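Phosphate-binding protein PstS 2 (Streptococcus pneumoniae, PDB 4H1X) probably binds phosphate outside the cell membrane, as the solute-binding lipoprotein of the PstSACB ABC transporter that imports it. Local coordinates at residues N113-G118 and G156-V161; Q119-F124 and E175-E180. One frame throughout, in Å; residues are numbered along the deposited sequence.

Contact 1: residues N113-G118 and G156-V161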
loop_
_atom_site.group_PDB
_atom_site.type_symbol
_atom_site.label_atom_id
_atom_site.label_comp_id
_atom_site.label_asym_id
_atom_site.label_seq_id
_atom_site.Cartn_x
_atom_site.Cartn_y
_atom_site.Cartn_z
ATOM N N ASN A 113 -8.286 21.352 12.715
ATOM C CA ASN A 113 -7.929 22.425 11.761
ATOM C C ASN A 113 -8.520 22.199 10.343
ATOM O O ASN A 113 -8.459 23.114 9.501
ATOM C CB ASN A 113 -6.397 22.538 11.652
ATOM C CG ASN A 113 -5.944 23.709 10.798
ATOM O OD1 ASN A 113 -6.360 24.849 11.015
ATOM N ND2 ASN A 113 -5.211 23.416 9.739
ATOM N N LEU A 114 -9.096 21.003 10.079
ATOM C CA LEU A 114 -9.617 20.661 8.751
ATOM C C LEU A 114 -10.687 21.659 8.276
ATOM O O LEU A 114 -11.779 21.753 8.848
ATOM C CB LEU A 114 -10.157 19.216 8.696
ATOM C CG LEU A 114 -10.529 18.769 7.280
ATOM C CD1 LEU A 114 -9.300 18.644 6.427
ATOM C CD2 LEU A 114 -11.277 17.428 7.318
ATOM N N SER A 115 -10.356 22.382 7.195
ATOM C CA SER A 115 -11.201 23.423 6.590
ATOM C C SER A 115 -12.507 22.854 6.064
ATOM O O SER A 115 -12.604 21.647 5.872
ATOM C CB SER A 115 -10.442 24.099 5.446
ATOM O OG SER A 115 -10.177 23.207 4.369
ATOM N N LYS A 116 -13.514 23.721 5.823
ATOM C CA LYS A 116 -14.778 23.311 5.199
ATOM C C LYS A 116 -14.471 22.624 3.848
ATOM O O LYS A 116 -15.081 21.603 3.516
ATOM C CB LYS A 116 -15.650 24.559 4.984
ATOM C CG LYS A 116 -17.098 24.273 4.598
ATOM C CD LYS A 116 -17.888 25.581 4.531
ATOM C CE LYS A 116 -19.356 25.343 4.297
ATOM N NZ LYS A 116 -20.082 25.106 5.574
ATOM N N LEU A 117 -13.521 23.190 3.074
ATOM C CA LEU A 117 -13.140 22.618 1.784
ATOM C C LEU A 117 -12.535 21.197 1.991
ATOM O O LEU A 117 -12.925 20.267 1.269
ATOM C CB LEU A 117 -12.165 23.555 1.042
ATOM C CG LEU A 117 -11.547 23.009 -0.268
ATOM C CD1 LEU A 117 -12.629 22.715 -1.307
ATOM C CD2 LEU A 117 -10.519 23.981 -0.813
ATOM N N GLY A 118 -11.606 21.049 2.948
ATOM C CA GLY A 118 -10.997 19.758 3.291
ATOM C C GLY A 118 -12.066 18.747 3.657
ATOM O O GLY A 118 -12.023 17.596 3.207
ATOM N N GLY A 156 -10.885 27.272 -3.619
ATOM C CA GLY A 156 -9.860 27.283 -2.600
ATOM C C GLY A 156 -8.784 26.281 -2.922
ATOM O O GLY A 156 -8.822 25.636 -3.970
ATOM N N LYS A 157 -7.826 26.164 -2.007
ATOM C CA LYS A 157 -6.687 25.269 -2.173
ATOM C C LYS A 157 -6.615 24.277 -1.024
ATOM O O LYS A 157 -6.884 24.627 0.128
ATOM C CB LYS A 157 -5.370 26.071 -2.273
ATOM C CG LYS A 157 -4.113 25.217 -2.529
ATOM C CD LYS A 157 -2.824 25.925 -2.122
ATOM C CE LYS A 157 -1.921 25.052 -1.272
ATOM N NZ LYS A 157 -2.203 25.204 0.186
ATOM N N LEU A 158 -6.205 23.045 -1.349
ATOM C CA LEU A 158 -5.994 21.989 -0.389
ATOM C C LEU A 158 -4.584 21.500 -0.505
ATOM O O LEU A 158 -4.057 21.365 -1.628
ATOM C CB LEU A 158 -6.942 20.807 -0.604
ATOM C CG LEU A 158 -8.326 20.960 -0.035
ATOM C CD1 LEU A 158 -9.182 19.785 -0.445
ATOM C CD2 LEU A 158 -8.278 21.084 1.487
ATOM N N SER A 159 -3.964 21.241 0.645
ATOM C CA SER A 159 -2.618 20.668 0.685
ATOM C C SER A 159 -2.722 19.295 1.317
ATOM O O SER A 159 -3.193 19.167 2.462
ATOM C CB SER A 159 -1.658 21.566 1.459
ATOM O OG SER A 159 -0.388 20.934 1.538
ATOM N N VAL A 160 -2.323 18.268 0.569
ATOM C CA VAL A 160 -2.380 16.869 1.024
ATOM C C VAL A 160 -0.936 16.363 1.050
ATOM O O VAL A 160 -0.236 16.460 0.041
ATOM C CB VAL A 160 -3.331 15.987 0.166
ATOM C CG1 VAL A 160 -3.423 14.590 0.770
ATOM C CG2 VAL A 160 -4.736 16.607 0.063
ATOM N N VAL A 161 -0.447 15.922 2.219
ATOM C CA VAL A 161 0.964 15.591 2.371
ATOM C C VAL A 161 1.195 14.240 3.005
ATOM O O VAL A 161 0.510 13.921 3.975
ATOM C CB VAL A 161 1.628 16.688 3.269
ATOM C CG1 VAL A 161 3.092 16.362 3.578
ATOM C CG2 VAL A 161 1.485 18.097 2.651
HETATM O O HOH W 1 -8.149 24.395 2.812
#
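Leu117, in the first turn of helix 116-126, and Leu158, on strand 155-162, point at each other and cross obliquely. Leu117 has CG anti to its backbone N (chi1 173°), which sends CD2 onto the strand. This methyl lies against the backbone as well as the side chain: Leu117 CD2 is 3.6 Å from Gly156 C and 3.8 Å from Leu158 CG. Gly156 has no side chain to hold the methyl off, so Leu117 reaches the peptide between Gly156 and Lys157. Leu158 spreads its two methyls along the helix start. Its CD1 faces Leu117 CG, and Leu158 CD2 sits 3.5 Å from Gly118 CA. That is close packing on bare backbone.

Ser115 is the N-cap of the helix. Its OG stands between the backbone N and the carbonyl carbon (chi1 65°). Ser115 OG accepts a fairly straight bond from Gly118 N at 3.0 Å. Ser115 OG is also hydrogen-bonded to the O of a water at 2.8 Å, and that water O donates to Lys157 O at 3.0 Å. The cap is thus linked to the strand through solvent at the margin of the apolar patch. Leu117 also touches Val184 and Tyr177, and Leu158 touches Phe121. The arrangement is a serine-capped helix start packed on a strand of the mixed sheet, as in the alpha/beta lobes of periplasmic binding proteins.

Contact 2: residues Q119-F124 and E175-E180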
loop_
_atom_site.group_PDB
_atom_site.type_symbol
_atom_site.label_atom_id
_atom_site.label_comp_id
_atom_site.label_asym_id
_atom_site.label_seq_id
_atom_site.Cartn_x
_atom_site.Cartn_y
_atom_site.Cartn_z
ATOM N N GLN A 119 -13.046 19.172 4.461
ATOM C CA GLN A 119 -14.190 18.322 4.856
ATOM C C GLN A 119 -15.043 17.925 3.633
ATOM O O GLN A 119 -15.490 16.778 3.543
ATOM C CB GLN A 119 -15.069 19.053 5.886
ATOM C CG GLN A 119 -14.366 19.208 7.251
ATOM C CD GLN A 119 -15.204 19.982 8.232
ATOM O OE1 GLN A 119 -14.806 21.053 8.739
ATOM N NE2 GLN A 119 -16.397 19.500 8.471
ATOM N N ASP A 120 -15.220 18.849 2.664
ATOM C CA ASP A 120 -15.983 18.529 1.447
ATOM C C ASP A 120 -15.217 17.476 0.615
ATOM O O ASP A 120 -15.823 16.557 0.058
ATOM C CB ASP A 120 -16.254 19.787 0.622
ATOM C CG ASP A 120 -17.197 19.518 -0.538
ATOM O OD1 ASP A 120 -18.388 19.240 -0.281
ATOM O OD2 ASP A 120 -16.713 19.435 -1.683
ATOM N N PHE A 121 -13.886 17.615 0.548
ATOM C CA PHE A 121 -13.044 16.647 -0.167
ATOM C C PHE A 121 -13.142 15.252 0.514
ATOM O O PHE A 121 -13.294 14.247 -0.192
ATOM C CB PHE A 121 -11.595 17.131 -0.243
ATOM C CG PHE A 121 -10.661 16.231 -1.029
ATOM C CD1 PHE A 121 -11.035 15.721 -2.269
ATOM C CD2 PHE A 121 -9.415 15.890 -0.526
ATOM C CE1 PHE A 121 -10.149 14.918 -3.013
ATOM C CE2 PHE A 121 -8.534 15.089 -1.270
ATOM C CZ PHE A 121 -8.923 14.585 -2.490
ATOM N N ILE A 122 -13.117 15.192 1.871
ATOM C CA ILE A 122 -13.270 13.944 2.647
ATOM C C ILE A 122 -14.630 13.314 2.315
ATOM O O ILE A 122 -14.733 12.101 2.151
ATOM C CB ILE A 122 -13.113 14.197 4.190
ATOM C CG1 ILE A 122 -11.703 14.698 4.585
ATOM C CG2 ILE A 122 -13.556 13.000 5.050
ATOM C CD1 ILE A 122 -10.541 13.913 4.124
ATOM N N SER A 123 -15.693 14.161 2.233
ATOM C CA SER A 123 -17.050 13.683 1.913
ATOM C C SER A 123 -17.039 13.018 0.533
ATOM O O SER A 123 -17.631 11.954 0.344
ATOM C CB SER A 123 -18.064 14.822 1.977
ATOM O OG SER A 123 -18.146 15.351 3.293
ATOM N N PHE A 124 -16.327 13.628 -0.422
ATOM C CA PHE A 124 -16.205 13.056 -1.778
ATOM C C PHE A 124 -15.498 11.699 -1.704
ATOM O O PHE A 124 -15.940 10.746 -2.317
ATOM C CB PHE A 124 -15.406 14.006 -2.689
ATOM C CG PHE A 124 -15.193 13.387 -4.059
ATOM C CD1 PHE A 124 -16.224 13.368 -5.001
ATOM C CD2 PHE A 124 -14.009 12.713 -4.360
ATOM C CE1 PHE A 124 -16.046 12.772 -6.245
ATOM C CE2 PHE A 124 -13.853 12.066 -5.594
ATOM C CZ PHE A 124 -14.873 12.103 -6.528
ATOM N N GLU A 175 -8.251 14.191 -9.032
ATOM C CA GLU A 175 -8.726 14.384 -10.421
ATOM C C GLU A 175 -10.243 14.320 -10.483
ATOM O O GLU A 175 -10.877 15.178 -11.117
ATOM C CB GLU A 175 -8.165 13.286 -11.346
ATOM C CG GLU A 175 -6.684 13.335 -11.646
ATOM C CD GLU A 175 -6.241 12.142 -12.474
ATOM O OE1 GLU A 175 -7.027 11.180 -12.629
ATOM O OE2 GLU A 175 -5.101 12.177 -12.982
ATOM N N ALA A 176 -10.828 13.274 -9.852
ATOM C CA ALA A 176 -12.287 13.072 -9.878
ATOM C C ALA A 176 -12.995 14.207 -9.135
ATOM O O ALA A 176 -14.019 14.689 -9.608
ATOM C CB ALA A 176 -12.649 11.716 -9.274
ATOM N N TYR A 177 -12.412 14.676 -8.014
ATOM C CA TYR A 177 -12.987 15.775 -7.244
ATOM C C TYR A 177 -12.963 17.091 -8.036
ATOM O O TYR A 177 -13.955 17.821 -8.018
ATOM C CB TYR A 177 -12.246 15.953 -5.915
ATOM C CG TYR A 177 -12.838 17.034 -5.029
ATOM C CD1 TYR A 177 -13.968 16.785 -4.254
ATOM C CD2 TYR A 177 -12.223 18.279 -4.909
ATOM C CE1 TYR A 177 -14.460 17.743 -3.365
ATOM C CE2 TYR A 177 -12.728 19.257 -4.056
ATOM C CZ TYR A 177 -13.836 18.976 -3.274
ATOM O OH TYR A 177 -14.342 19.936 -2.442
ATOM N N LYS A 178 -11.831 17.389 -8.715
ATOM C CA LYS A 178 -11.647 18.635 -9.480
ATOM C C LYS A 178 -12.539 18.670 -10.719
ATOM O O LYS A 178 -12.927 19.752 -11.146
ATOM C CB LYS A 178 -10.177 18.856 -9.824
ATOM C CG LYS A 178 -9.366 19.199 -8.555
ATOM C CD LYS A 178 -7.961 19.695 -8.830
ATOM C CE LYS A 178 -7.018 18.607 -9.253
ATOM N NZ LYS A 178 -5.833 19.174 -9.941
ATOM N N LYS A 179 -12.960 17.504 -11.219
ATOM C CA LYS A 179 -13.909 17.426 -12.332
ATOM C C LYS A 179 -15.246 18.046 -11.857
ATOM O O LYS A 179 -15.892 18.774 -12.605
ATOM C CB LYS A 179 -14.077 15.957 -12.785
ATOM C CG LYS A 179 -14.883 15.833 -14.079
ATOM C CD LYS A 179 -15.278 14.400 -14.359
ATOM C CE LYS A 179 -15.996 14.285 -15.684
ATOM N NZ LYS A 179 -16.234 12.866 -16.058
ATOM N N GLU A 180 -15.603 17.780 -10.576
ATOM C CA GLU A 180 -16.826 18.279 -9.946
ATOM C C GLU A 180 -16.641 19.686 -9.381
ATOM O O GLU A 180 -17.615 20.414 -9.242
ATOM C CB GLU A 180 -17.276 17.330 -8.811
ATOM C CG GLU A 180 -17.725 15.946 -9.273
ATOM C CD GLU A 180 -19.087 15.818 -9.935
ATOM O OE1 GLU A 180 -19.868 16.798 -9.925
ATOM O OE2 GLU A 180 -19.386 14.712 -10.439
#
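An aromatic cluster of Phe121, Phe124 and Tyr177 joins helix 116-126 to helix 164-180. The short helical segments cross steeply, at 113°, with their axes 10.6 Å apart at closest approach. Tyr177 is the centre of the contact. Its CG is anti to the backbone N (chi1 -177°), so the ring reaches across to the other helix and meets three residues there.

Phe121 comes over one face of the tyrosine. It presents its edge in a T-shaped pair, with Phe121 CD1 3.5 Å from Tyr177 CG. Phe124 meets the rim of the same ring: Phe124 CB is 3.5 Å from Tyr177 CD1. In this second pair the tyrosine supplies the edge and Phe124 the face, in an offset edge-to-face stack. Tyr177 CA lies above the centre of the Phe124 ring. At the far end of its ring, Phe124 CZ packs on Ala176 CB at 3.6 Å.

At the tip of the ring, Tyr177 OH donates a short hydrogen bond of 2.5 Å to Asp120 OD2. It uses the anti lone pair of that oxygen, and the carboxylate is turned 57° from the ring plane. Asp120 OD2 also bonds to Tyr149 OH, so two tyrosine hydroxyls meet one buried carboxylate oxygen. This would be expected to favour the charged form of the aspartate. Tyr149 also packs edge-to-face with Phe124, and Val184 and Ile186 of strand 183-190 touch Tyr177. The whole is a steep helix-helix packing with an aromatic core and a buried tyrosine-aspartate bond, lying against the sheet of an alpha/beta lobe.

How the contacts relate
From the N terminus the chain passes through strands and helices up to strand 103-110 before it reaches helix 116-126, which serves both contacts. Its start enters contact 1 and its next turns enter contact 2. The chain then runs through helix 128-136 to strand 155-162, where contact 1 closes a loop of 37 intervening residues. It goes straight on into helix 164-180, whose C-terminal part closes contact 2. The segments alternate along the chain, so the two loops cross. Their centres are about 11 Å apart, and they touch where Leu117 CD1 lies 3.5 Å from Tyr177 OH. Together they tie one helix to a consecutive strand and helix of the same lobe.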